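Local atomic coordinates of KLLA0F20702p (Kluyveromyces lactis, PDB entry 5Y5A), a protein that probably acts as the Est1 component of yeast telomerase, helping to recruit the enzyme to telomeres through Cdc13, this chain being its N-terminal part. Residues H42-M46 / Q129-L133; L82-W86 / R190-Y194; M425-M429 / L498-N502; T457-S462 / K558-V562. Residues are numbered along the deposited sequence.

Interaction 1. Residues H42-M46 / Q129-L133; sequences HSKIM and QIHKL
Two alpha-helical segments, 42-46 of helix 33-53 and 129-133 of helix 113-144, run almost parallel: their axes lie 11.2 Å apart at closest approach and their directions differ by 6°. The CA atoms of His-42 and Leu-133, 6.8 Å apart, set the register. Leu-133 (chi1 t, chi2 p) makes the main apolar contact, packing against His-42, Ile-45 and Met-46 of the facing helix. Its CD1 lies 3.5 Å from Met-46 CG and 4.1 Å from Ile-45 CG2. Its CD2 sits over one face of the His-42 imidazole, 4.0 Å from the ring centroid and 27° off the normal, a CH-pi contact. Polar atoms come close at the His-42 ring (chi1 m): its CE1 lies 3.2 Å from Gln-129 O and 3.5 Å from Ile-130 N, at the ring edge. No hydrogen bond crosses, and Gln-129 O accepts Leu-133 N within its own helix at 2.9 Å. His-42 NE2 is instead hydrogen-bonded to His-90 NE2 on helix 78-105. The two parallel helices, both contacting that helix, fit the helical array of the TPR clan. The chemistry is thus apolar and CH-pi packing round an imidazole whose NE2 is hydrogen-bonded to a third helix.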
loop_
_atom_site.group_PDB
_atom_site.type_symbol
_atom_site.label_atom_id
_atom_site.label_comp_id
_atom_site.label_asym_id
_atom_site.label_seq_id
_atom_site.Cartn_x
_atom_site.Cartn_y
_atom_site.Cartn_z
ATOM N N HIS A 42 -21.475 8.730 23.481
ATOM C CA HIS A 42 -21.533 9.273 22.127
ATOM C C HIS A 42 -21.963 10.737 22.141
ATOM O O HIS A 42 -21.459 11.552 21.368
ATOM C CB HIS A 42 -22.496 8.461 21.255
ATOM C CG HIS A 42 -21.865 7.277 20.595
ATOM N ND1 HIS A 42 -22.472 6.590 19.565
ATOM C CD2 HIS A 42 -20.679 6.660 20.810
ATOM C CE1 HIS A 42 -21.689 5.599 19.177
ATOM N NE2 HIS A 42 -20.595 5.619 19.916
ATOM N N SER A 43 -22.896 11.060 23.029
ATOM C CA SER A 43 -23.425 12.415 23.128
ATOM C C SER A 43 -22.356 13.401 23.586
ATOM O O SER A 43 -22.313 14.537 23.121
ATOM C CB SER A 43 -24.616 12.458 24.085
ATOM O OG SER A 43 -24.992 13.796 24.354
ATOM N N LYS A 44 -21.497 12.962 24.500
ATOM C CA LYS A 44 -20.420 13.807 24.997
ATOM C C LYS A 44 -19.348 13.996 23.938
ATOM O O LYS A 44 -18.816 15.090 23.768
ATOM C CB LYS A 44 -19.797 13.211 26.257
ATOM C CG LYS A 44 -20.686 13.267 27.477
ATOM C CD LYS A 44 -19.932 12.841 28.725
ATOM C CE LYS A 44 -20.788 13.017 29.967
ATOM N NZ LYS A 44 -20.040 12.670 31.204
ATOM N N ILE A 45 -19.037 12.916 23.230
ATOM C CA ILE A 45 -17.994 12.939 22.220
ATOM C C ILE A 45 -18.398 13.837 21.055
ATOM O O ILE A 45 -17.606 14.668 20.600
ATOM C CB ILE A 45 -17.681 11.521 21.715
ATOM C CG1 ILE A 45 -17.080 10.681 22.845
ATOM C CG2 ILE A 45 -16.738 11.565 20.516
ATOM C CD1 ILE A 45 -16.718 9.268 22.427
ATOM N N MET A 46 -19.636 13.673 20.590
ATOM C CA MET A 46 -20.177 14.500 19.513
ATOM C C MET A 46 -20.059 15.969 19.882
ATOM O O MET A 46 -19.856 16.827 19.025
ATOM C CB MET A 46 -21.638 14.137 19.223
ATOM C CG MET A 46 -21.814 12.897 18.347
ATOM S SD MET A 46 -23.528 12.328 18.198
ATOM C CE MET A 46 -23.331 10.867 17.175
ATOM N N GLN A 129 -25.140 2.997 15.938
ATOM C CA GLN A 129 -24.720 4.168 16.702
ATOM C C GLN A 129 -23.247 4.466 16.463
ATOM O O GLN A 129 -22.864 5.612 16.219
ATOM C CB GLN A 129 -24.984 3.964 18.194
ATOM C CG GLN A 129 -26.454 4.061 18.563
ATOM C CD GLN A 129 -27.088 5.328 18.021
ATOM O OE1 GLN A 129 -26.653 6.437 18.338
ATOM N NE2 GLN A 129 -28.108 5.170 17.184
ATOM N N ILE A 130 -22.434 3.417 16.538
ATOM C CA ILE A 130 -21.007 3.510 16.283
ATOM C C ILE A 130 -20.759 4.098 14.909
ATOM O O ILE A 130 -19.957 5.017 14.749
ATOM C CB ILE A 130 -20.329 2.133 16.376
ATOM C CG1 ILE A 130 -20.486 1.565 17.788
ATOM C CG2 ILE A 130 -18.855 2.234 15.989
ATOM C CD1 ILE A 130 -19.919 0.178 17.947
ATOM N N HIS A 131 -21.462 3.563 13.920
ATOM C CA HIS A 131 -21.320 4.042 12.556
ATOM C C HIS A 131 -21.741 5.501 12.446
ATOM O O HIS A 131 -21.133 6.274 11.706
ATOM C CB HIS A 131 -22.142 3.189 11.595
ATOM C CG HIS A 131 -21.972 3.575 10.162
ATOM N ND1 HIS A 131 -22.837 4.430 9.512
ATOM C CD2 HIS A 131 -21.024 3.239 9.255
ATOM C CE1 HIS A 131 -22.433 4.596 8.266
ATOM N NE2 HIS A 131 -21.335 3.883 8.083
ATOM N N LYS A 132 -22.775 5.873 13.193
ATOM C CA LYS A 132 -23.302 7.230 13.139
ATOM C C LYS A 132 -22.330 8.242 13.720
ATOM O O LYS A 132 -22.221 9.347 13.208
ATOM C CB LYS A 132 -24.643 7.327 13.867
ATOM C CG LYS A 132 -25.835 7.006 12.983
ATOM C CD LYS A 132 -27.150 7.118 13.737
ATOM C CE LYS A 132 -28.317 6.679 12.861
ATOM N NZ LYS A 132 -29.616 6.708 13.589
ATOM N N LEU A 133 -21.626 7.870 14.784
ATOM C CA LEU A 133 -20.664 8.775 15.406
ATOM C C LEU A 133 -19.613 9.259 14.402
ATOM O O LEU A 133 -19.239 10.433 14.389
ATOM C CB LEU A 133 -19.981 8.094 16.586
ATOM C CG LEU A 133 -19.006 8.958 17.387
ATOM C CD1 LEU A 133 -19.741 10.053 18.129
ATOM C CD2 LEU A 133 -18.242 8.102 18.361
#

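Interaction 2. Residues L82-W86 / R190-Y194; sequences LDLTW and RCLLY
Tyr-194 (chi1 m) gives up more surface than any other residue of this helix pair, and its ring and hydroxyl serve different partners. Segments 82-86 and 190-194 are both alpha-helical, on helices 78-105 and 179-206; their axes approach to 10.5 Å at 17° between N-to-C directions, with CA pairs Leu-82 to Arg-190 at 6.7 Å and Trp-86 to Tyr-194 at 7.1 Å. The Tyr-194 ring forms an offset stack with the five-membered ring of Trp-86 (chi1 t), centroids 4.4 Å apart and planes at 11°. CB of Trp-86 also lies over the Tyr-194 ring face, 3.6 Å from its centroid, as a CH-pi contact. At the other end, Tyr-194 OH donates a very short hydrogen bond of 2.4 Å to Asp-83 OD1. The CA-to-CB bond of Asp-83 (chi1 m) points sideways, but its carboxylate comes close to helix 179-206, where Arg-190 NE donates to OD1 at 2.8 Å and Arg-190 NH2 to OD2 at 3.2 Å, a salt bridge. Leu-82 (chi1 m, chi2 t) fills the apolar flank: its CD1 meets Cys-191 SG at 3.7 Å and Arg-190 CB at 3.9 Å, and its carbonyl O is 3.6 Å from Tyr-194 CE2. Cys-191 also packs on Thr-137 and Leu-138 of helix 113-144. Two parallel helices in direct contact, with this antiparallel one packed against both, are consistent with the TPR-like helical repeat of this Est1 family region.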
loop_
_atom_site.group_PDB
_atom_site.type_symbol
_atom_site.label_atom_id
_atom_site.label_comp_id
_atom_site.label_asym_id
_atom_site.label_seq_id
_atom_site.Cartn_x
_atom_site.Cartn_y
_atom_site.Cartn_z
ATOM N N LEU A 82 -11.213 11.419 17.868
ATOM C CA LEU A 82 -11.670 10.219 17.181
ATOM C C LEU A 82 -10.769 9.015 17.463
ATOM O O LEU A 82 -11.239 7.878 17.486
ATOM C CB LEU A 82 -11.752 10.475 15.675
ATOM C CG LEU A 82 -12.752 11.551 15.253
ATOM C CD1 LEU A 82 -12.558 11.940 13.799
ATOM C CD2 LEU A 82 -14.182 11.072 15.493
ATOM N N ASP A 83 -9.475 9.264 17.659
ATOM C CA ASP A 83 -8.531 8.189 17.967
ATOM C C ASP A 83 -8.766 7.665 19.385
ATOM O O ASP A 83 -8.768 6.459 19.615
ATOM C CB ASP A 83 -7.083 8.665 17.800
ATOM C CG ASP A 83 -6.648 8.740 16.339
ATOM O OD1 ASP A 83 -7.215 8.014 15.495
ATOM O OD2 ASP A 83 -5.727 9.521 16.030
ATOM N N LEU A 84 -8.981 8.569 20.334
ATOM C CA LEU A 84 -9.330 8.160 21.689
ATOM C C LEU A 84 -10.693 7.464 21.723
ATOM O O LEU A 84 -10.973 6.650 22.614
ATOM C CB LEU A 84 -9.337 9.364 22.631
ATOM C CG LEU A 84 -7.978 9.970 22.984
ATOM C CD1 LEU A 84 -8.166 11.202 23.846
ATOM C CD2 LEU A 84 -7.103 8.951 23.694
ATOM N N THR A 85 -11.540 7.798 20.755
ATOM C CA THR A 85 -12.863 7.201 20.660
ATOM C C THR A 85 -12.766 5.742 20.228
ATOM O O THR A 85 -13.390 4.858 20.820
ATOM C CB THR A 85 -13.754 7.967 19.674
ATOM O OG1 THR A 85 -13.992 9.289 20.177
ATOM C CG2 THR A 85 -15.077 7.243 19.499
ATOM N N TRP A 86 -11.973 5.499 19.194
ATOM C CA TRP A 86 -11.735 4.143 18.731
ATOM C C TRP A 86 -11.092 3.303 19.820
ATOM O O TRP A 86 -11.592 2.238 20.168
ATOM C CB TRP A 86 -10.845 4.142 17.491
ATOM C CG TRP A 86 -10.488 2.763 17.072
ATOM C CD1 TRP A 86 -9.269 2.162 17.179
ATOM C CD2 TRP A 86 -11.374 1.791 16.499
ATOM N NE1 TRP A 86 -9.338 0.875 16.697
ATOM C CE2 TRP A 86 -10.614 0.624 16.275
ATOM C CE3 TRP A 86 -12.727 1.797 16.151
ATOM C CZ2 TRP A 86 -11.171 -0.524 15.715
ATOM C CZ3 TRP A 86 -13.275 0.655 15.598
ATOM C CH2 TRP A 86 -12.499 -0.489 15.386
ATOM N N ARG A 190 -9.794 9.815 9.657
ATOM C CA ARG A 190 -10.060 8.953 10.799
ATOM C C ARG A 190 -11.469 8.379 10.739
ATOM O O ARG A 190 -11.675 7.199 11.032
ATOM C CB ARG A 190 -9.850 9.709 12.104
ATOM C CG ARG A 190 -8.392 10.051 12.363
ATOM C CD ARG A 190 -7.503 8.814 12.289
ATOM N NE ARG A 190 -6.270 9.028 13.035
ATOM C CZ ARG A 190 -5.117 9.394 12.487
ATOM N NH1 ARG A 190 -5.023 9.559 11.174
ATOM N NH2 ARG A 190 -4.055 9.579 13.256
ATOM N N CYS A 191 -12.432 9.209 10.346
ATOM C CA CYS A 191 -13.814 8.753 10.224
ATOM C C CYS A 191 -13.908 7.623 9.213
ATOM O O CYS A 191 -14.542 6.602 9.466
ATOM C CB CYS A 191 -14.737 9.897 9.809
ATOM S SG CYS A 191 -14.998 11.136 11.077
ATOM N N LEU A 192 -13.270 7.812 8.065
ATOM C CA LEU A 192 -13.263 6.790 7.037
ATOM C C LEU A 192 -12.507 5.544 7.501
ATOM O O LEU A 192 -12.907 4.423 7.192
ATOM C CB LEU A 192 -12.655 7.345 5.751
ATOM C CG LEU A 192 -13.445 8.496 5.117
ATOM C CD1 LEU A 192 -12.597 9.210 4.082
ATOM C CD2 LEU A 192 -14.746 8.003 4.494
ATOM N N LEU A 193 -11.422 5.741 8.249
ATOM C CA LEU A 193 -10.644 4.620 8.779
ATOM C C LEU A 193 -11.449 3.767 9.758
ATOM O O LEU A 193 -11.435 2.538 9.677
ATOM C CB LEU A 193 -9.370 5.115 9.472
ATOM C CG LEU A 193 -8.502 4.031 10.134
ATOM C CD1 LEU A 193 -7.916 3.061 9.103
ATOM C CD2 LEU A 193 -7.383 4.636 10.975
ATOM N N TYR A 194 -12.150 4.409 10.682
ATOM C CA TYR A 194 -12.812 3.664 11.743
ATOM C C TYR A 194 -14.179 3.136 11.311
ATOM O O TYR A 194 -14.687 2.169 11.876
ATOM C CB TYR A 194 -12.926 4.525 12.998
ATOM C CG TYR A 194 -11.572 4.851 13.583
ATOM C CD1 TYR A 194 -10.614 3.855 13.752
ATOM C CD2 TYR A 194 -11.236 6.155 13.943
ATOM C CE1 TYR A 194 -9.357 4.147 14.275
ATOM C CE2 TYR A 194 -9.984 6.456 14.466
ATOM C CZ TYR A 194 -9.050 5.449 14.631
ATOM O OH TYR A 194 -7.810 5.742 15.155
#

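Interaction 3. Residues M425-M429 / L498-N502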
loop_
_atom_site.group_PDB
_atom_site.type_symbol
_atom_site.label_atom_id
_atom_site.label_comp_id
_atom_site.label_asym_id
_atom_site.label_seq_id
_atom_site.Cartn_x
_atom_site.Cartn_y
_atom_site.Cartn_z
ATOM N N MET A 425 6.283 -0.146 -14.495
ATOM C CA MET A 425 7.225 -0.965 -13.737
ATOM C C MET A 425 8.660 -0.496 -13.963
ATOM O O MET A 425 9.455 -0.439 -13.025
ATOM C CB MET A 425 7.081 -2.452 -14.111
ATOM C CG MET A 425 5.862 -3.127 -13.470
ATOM S SD MET A 425 5.764 -4.918 -13.704
ATOM C CE MET A 425 5.712 -5.038 -15.488
ATOM N N ALA A 426 8.988 -0.143 -15.202
ATOM C CA ALA A 426 10.314 0.409 -15.478
ATOM C C ALA A 426 10.534 1.740 -14.746
ATOM O O ALA A 426 11.631 1.988 -14.242
ATOM C CB ALA A 426 10.525 0.579 -16.986
ATOM N N ARG A 427 9.506 2.591 -14.686
ATOM C CA ARG A 427 9.624 3.881 -13.992
ATOM C C ARG A 427 9.932 3.669 -12.518
ATOM O O ARG A 427 10.757 4.358 -11.926
ATOM C CB ARG A 427 8.342 4.708 -14.106
ATOM C CG ARG A 427 8.101 5.380 -15.437
ATOM C CD ARG A 427 6.892 6.290 -15.332
ATOM N NE ARG A 427 7.102 7.372 -14.372
ATOM C CZ ARG A 427 6.127 7.944 -13.672
ATOM N NH1 ARG A 427 6.400 8.929 -12.823
ATOM N NH2 ARG A 427 4.873 7.528 -13.818
ATOM N N ILE A 428 9.240 2.700 -11.941
ATOM C CA ILE A 428 9.325 2.421 -10.525
ATOM C C ILE A 428 10.712 1.892 -10.134
ATOM O O ILE A 428 11.282 2.314 -9.117
ATOM C CB ILE A 428 8.208 1.451 -10.144
ATOM C CG1 ILE A 428 6.886 2.215 -10.147
ATOM C CG2 ILE A 428 8.465 0.785 -8.810
ATOM C CD1 ILE A 428 5.702 1.324 -10.104
ATOM N N MET A 429 11.263 1.007 -10.961
ATOM C CA MET A 429 12.628 0.532 -10.764
ATOM C C MET A 429 13.620 1.697 -10.728
ATOM O O MET A 429 14.414 1.818 -9.800
ATOM C CB MET A 429 13.023 -0.460 -11.867
ATOM C CG MET A 429 12.195 -1.755 -11.889
ATOM S SD MET A 429 12.769 -2.902 -13.172
ATOM C CE MET A 429 11.358 -3.992 -13.343
ATOM N N LEU A 498 7.169 9.713 -7.214
ATOM C CA LEU A 498 8.061 9.352 -8.319
ATOM C C LEU A 498 8.654 10.615 -8.947
ATOM O O LEU A 498 7.947 11.400 -9.580
ATOM C CB LEU A 498 7.322 8.529 -9.375
ATOM C CG LEU A 498 6.527 7.337 -8.840
ATOM C CD1 LEU A 498 5.871 6.548 -9.971
ATOM C CD2 LEU A 498 7.415 6.433 -7.985
ATOM N N SER A 499 9.960 10.802 -8.778
ATOM C CA SER A 499 10.614 12.047 -9.160
ATOM C C SER A 499 11.379 11.999 -10.502
ATOM O O SER A 499 12.341 12.746 -10.687
ATOM C CB SER A 499 11.574 12.476 -8.044
ATOM O OG SER A 499 12.579 11.492 -7.832
ATOM N N ASP A 500 10.961 11.138 -11.428
ATOM C CA ASP A 500 11.581 11.115 -12.752
ATOM C C ASP A 500 11.075 12.273 -13.616
ATOM O O ASP A 500 11.848 12.901 -14.330
ATOM C CB ASP A 500 11.344 9.778 -13.458
ATOM C CG ASP A 500 9.912 9.284 -13.324
ATOM O OD1 ASP A 500 9.046 10.047 -12.842
ATOM O OD2 ASP A 500 9.656 8.122 -13.704
ATOM N N PHE A 501 9.780 12.557 -13.550
ATOM C CA PHE A 501 9.244 13.766 -14.163
ATOM C C PHE A 501 9.647 14.983 -13.347
ATOM O O PHE A 501 10.008 14.859 -12.177
ATOM C CB PHE A 501 7.717 13.723 -14.255
ATOM C CG PHE A 501 7.187 12.815 -15.319
ATOM C CD1 PHE A 501 7.067 13.255 -16.631
ATOM C CD2 PHE A 501 6.783 11.530 -15.006
ATOM C CE1 PHE A 501 6.562 12.422 -17.616
ATOM C CE2 PHE A 501 6.286 10.694 -15.979
ATOM C CZ PHE A 501 6.169 11.138 -17.286
ATOM N N ASN A 502 9.562 16.158 -13.959
ATOM C CA ASN A 502 9.655 17.401 -13.207
ATOM C C ASN A 502 8.257 17.979 -13.014
ATOM O O ASN A 502 7.742 18.684 -13.883
ATOM C CB ASN A 502 10.565 18.411 -13.914
ATOM C CG ASN A 502 10.966 19.567 -13.012
ATOM O OD1 ASN A 502 10.668 19.571 -11.815
ATOM N ND2 ASN A 502 11.657 20.548 -13.580
#
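This buried contact is a bidentate arginine-aspartate salt bridge tying helix 421-433, in the Est1 DNA/RNA binding family region of the TPR clan, to the loop between helices 483-487 and 512-515. The helical partner is Arg-427, whose CA-to-CB bond points at the loop; the loop partner is Asp-500, its CA 7.6 Å from the CA of Arg-427. Arg-427 NE donates to Asp-500 OD2 at 2.7 Å and Arg-427 NH1 to Asp-500 OD1 at 2.9 Å. With N-H...acceptor angles of 169° and 167°, both bonds are nearly straight, and the carboxylate lies at the guanidinium edge. The two guanidinium faces are covered by the loop: Phe-501 CD2 lies over one, 3.4 Å from Arg-427 NH1, and Leu-498 CD1 over the opposite one. The phenyl group presents its edge, not its face, to the arginine. Leu-498 also extends onto the helix, its CD1 4.5 Å from Ile-428 CG1.

The arginine has further salt-bridge partners in Glu-484 and Asp-485, so Arg-427 has three acidic partners. On the loop side, Arg-475 donates hydrogen bonds to the backbone carbonyls of Ser-499 and Asp-500, and Asp-500 and Phe-501 pack on helix 526-546. Asp-500 (chi1 p) also bonds within the loop: its OD1, besides taking Arg-427 NH1, accepts the amide N of Phe-501 at 2.7 Å.

Interaction 4. Residues T457-S462 / K558-V562; sequences TNELLS and KKRYV
A beta-hairpin, strands 552-555 and 560-563, docks its second strand against the C-terminal part of helix 447-462. Lys-559 (phi/psi 61/37) and Arg-560 face Asp-555, a G1 beta bulge. Strand 560-562 runs nearly antiparallel to helical segment 457-462, at 158° (signed crossing angle -158°) with axes 8.1 Å apart; the CA atoms of Asn-458 and Arg-560 are 5.9 Å apart. Asn-458 (chi1 m) grips both backbone polar groups of Tyr-561: its OD1 accepts Tyr-561 N and its ND2 donates to Tyr-561 O, each at 2.9 Å. Arg-560 (chi1 m, chi2 m) curls back, with NH1 donating to Lys-559 O at 2.9 Å, while its NE makes a weak hydrogen bond of 3.3 Å to Ser-462 OG. Apolar contact is looser: Leu-461 CD1 lies 4.4 Å from Tyr-561 CD2, and Thr-457 CG2 4.1 Å from Tyr-561 CE2. One carboxamide thus stands in for a neighbouring strand, so two directional hydrogen bonds fix the strand on the helix, with apolar packing beside them.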
loop_
_atom_site.group_PDB
_atom_site.type_symbol
_atom_site.label_atom_id
_atom_site.label_comp_id
_atom_site.label_asym_id
_atom_site.label_seq_id
_atom_site.Cartn_x
_atom_site.Cartn_y
_atom_site.Cartn_z
ATOM N N THR A 457 16.215 0.540 -23.373
ATOM C CA THR A 457 16.432 1.913 -23.801
ATOM C C THR A 457 16.604 1.964 -25.318
ATOM O O THR A 457 16.034 2.839 -25.973
ATOM C CB THR A 457 17.651 2.541 -23.089
ATOM O OG1 THR A 457 17.530 2.332 -21.675
ATOM C CG2 THR A 457 17.730 4.038 -23.355
ATOM N N ASN A 458 17.355 1.015 -25.881
ATOM C CA ASN A 458 17.548 0.969 -27.336
ATOM C C ASN A 458 16.239 0.746 -28.094
ATOM O O ASN A 458 16.041 1.320 -29.169
ATOM C CB ASN A 458 18.563 -0.121 -27.730
ATOM C CG ASN A 458 20.016 0.305 -27.482
ATOM O OD1 ASN A 458 20.301 1.482 -27.297
ATOM N ND2 ASN A 458 20.934 -0.659 -27.488
ATOM N N GLU A 459 15.347 -0.085 -27.550
ATOM C CA GLU A 459 14.032 -0.282 -28.179
ATOM C C GLU A 459 13.213 1.002 -28.084
ATOM O O GLU A 459 12.505 1.371 -29.012
ATOM C CB GLU A 459 13.259 -1.435 -27.527
ATOM C CG GLU A 459 13.898 -2.807 -27.683
ATOM C CD GLU A 459 13.998 -3.237 -29.132
ATOM O OE1 GLU A 459 14.999 -3.895 -29.490
ATOM O OE2 GLU A 459 13.081 -2.915 -29.914
ATOM N N LEU A 460 13.311 1.682 -26.950
ATOM C CA LEU A 460 12.576 2.924 -26.769
ATOM C C LEU A 460 13.076 3.991 -27.738
ATOM O O LEU A 460 12.279 4.669 -28.384
ATOM C CB LEU A 460 12.683 3.398 -25.318
ATOM C CG LEU A 460 12.009 2.421 -24.347
ATOM C CD1 LEU A 460 12.071 2.903 -22.917
ATOM C CD2 LEU A 460 10.573 2.174 -24.776
ATOM N N LEU A 461 14.395 4.118 -27.862
ATOM C CA LEU A 461 14.980 5.079 -28.795
ATOM C C LEU A 461 14.551 4.814 -30.239
ATOM O O LEU A 461 14.452 5.741 -31.045
ATOM C CB LEU A 461 16.509 5.062 -28.685
ATOM C CG LEU A 461 17.083 5.652 -27.392
ATOM C CD1 LEU A 461 18.491 5.140 -27.137
ATOM C CD2 LEU A 461 17.066 7.170 -27.467
ATOM N N SER A 462 14.283 3.554 -30.568
ATOM C CA SER A 462 13.859 3.204 -31.925
ATOM C C SER A 462 12.372 3.483 -32.154
ATOM O O SER A 462 11.902 3.474 -33.290
ATOM C CB SER A 462 14.156 1.734 -32.218
ATOM O OG SER A 462 15.524 1.434 -32.007
ATOM N N LYS A 558 25.513 5.466 -34.349
ATOM C CA LYS A 558 24.286 4.675 -34.279
ATOM C C LYS A 558 23.209 5.361 -33.457
ATOM O O LYS A 558 22.021 5.132 -33.669
ATOM C CB LYS A 558 24.558 3.302 -33.666
ATOM C CG LYS A 558 25.208 2.298 -34.586
ATOM C CD LYS A 558 25.272 0.945 -33.886
ATOM C CE LYS A 558 25.456 -0.192 -34.875
ATOM N NZ LYS A 558 25.608 -1.501 -34.180
ATOM N N LYS A 559 23.643 6.182 -32.505
ATOM C CA LYS A 559 22.767 6.784 -31.496
ATOM C C LYS A 559 22.084 5.712 -30.654
ATOM O O LYS A 559 20.927 5.851 -30.259
ATOM C CB LYS A 559 21.740 7.706 -32.150
ATOM C CG LYS A 559 22.377 8.858 -32.904
ATOM C CD LYS A 559 21.359 9.587 -33.751
ATOM C CE LYS A 559 22.003 10.700 -34.552
ATOM N NZ LYS A 559 21.039 11.300 -35.522
ATOM N N ARG A 560 22.821 4.644 -30.369
ATOM C CA ARG A 560 22.327 3.574 -29.510
ATOM C C ARG A 560 23.406 3.157 -28.516
ATOM O O ARG A 560 24.593 3.406 -28.744
ATOM C CB ARG A 560 21.886 2.367 -30.341
ATOM C CG ARG A 560 20.779 2.649 -31.359
ATOM C CD ARG A 560 19.451 2.987 -30.692
ATOM N NE ARG A 560 18.359 3.108 -31.659
ATOM C CZ ARG A 560 17.987 4.250 -32.233
ATOM N NH1 ARG A 560 18.619 5.379 -31.942
ATOM N NH2 ARG A 560 16.983 4.263 -33.100
ATOM N N TYR A 561 22.993 2.506 -27.431
ATOM C CA TYR A 561 23.933 2.010 -26.428
ATOM C C TYR A 561 24.543 0.682 -26.869
ATOM O O TYR A 561 23.841 -0.226 -27.312
ATOM C CB TYR A 561 23.246 1.876 -25.057
ATOM C CG TYR A 561 23.021 3.227 -24.409
ATOM C CD1 TYR A 561 24.019 3.831 -23.653
ATOM C CD2 TYR A 561 21.838 3.920 -24.601
ATOM C CE1 TYR A 561 23.835 5.079 -23.091
ATOM C CE2 TYR A 561 21.644 5.169 -24.040
ATOM C CZ TYR A 561 22.650 5.744 -23.295
ATOM O OH TYR A 561 22.457 6.986 -22.738
ATOM N N VAL A 562 25.865 0.604 -26.771
ATOM C CA VAL A 562 26.625 -0.597 -27.102
ATOM C C VAL A 562 27.541 -0.938 -25.924
ATOM O O VAL A 562 27.783 -0.101 -25.047
ATOM C CB VAL A 562 27.499 -0.417 -28.380
ATOM C CG1 VAL A 562 26.651 -0.163 -29.631
ATOM C CG2 VAL A 562 28.501 0.704 -28.177
#

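In the fold
The four contacts form two pairs on opposite sides of the chain's centre. Interactions 1 and 2, centres 11 Å apart, interleave along the sequence and touch: Leu-133 CD2 and Ile-45 CD1 both approach Thr-85 at 3.5 Å, to its CG2 and OG1 respectively. Together they join helices 33-53, 78-105, 113-144 and 179-206 into one packed N-terminal array. Interactions 3 and 4 come later and also cross in sequence; their centres are 19 Å apart and their nearest atoms about 7 Å, with helix 526-546 packing on both. Between interactions 2 and 3 the centres are 34 Å apart, and 1 and 4 are separated by 63 Å. Each half of this largely helical chain therefore has its own long-range contacts.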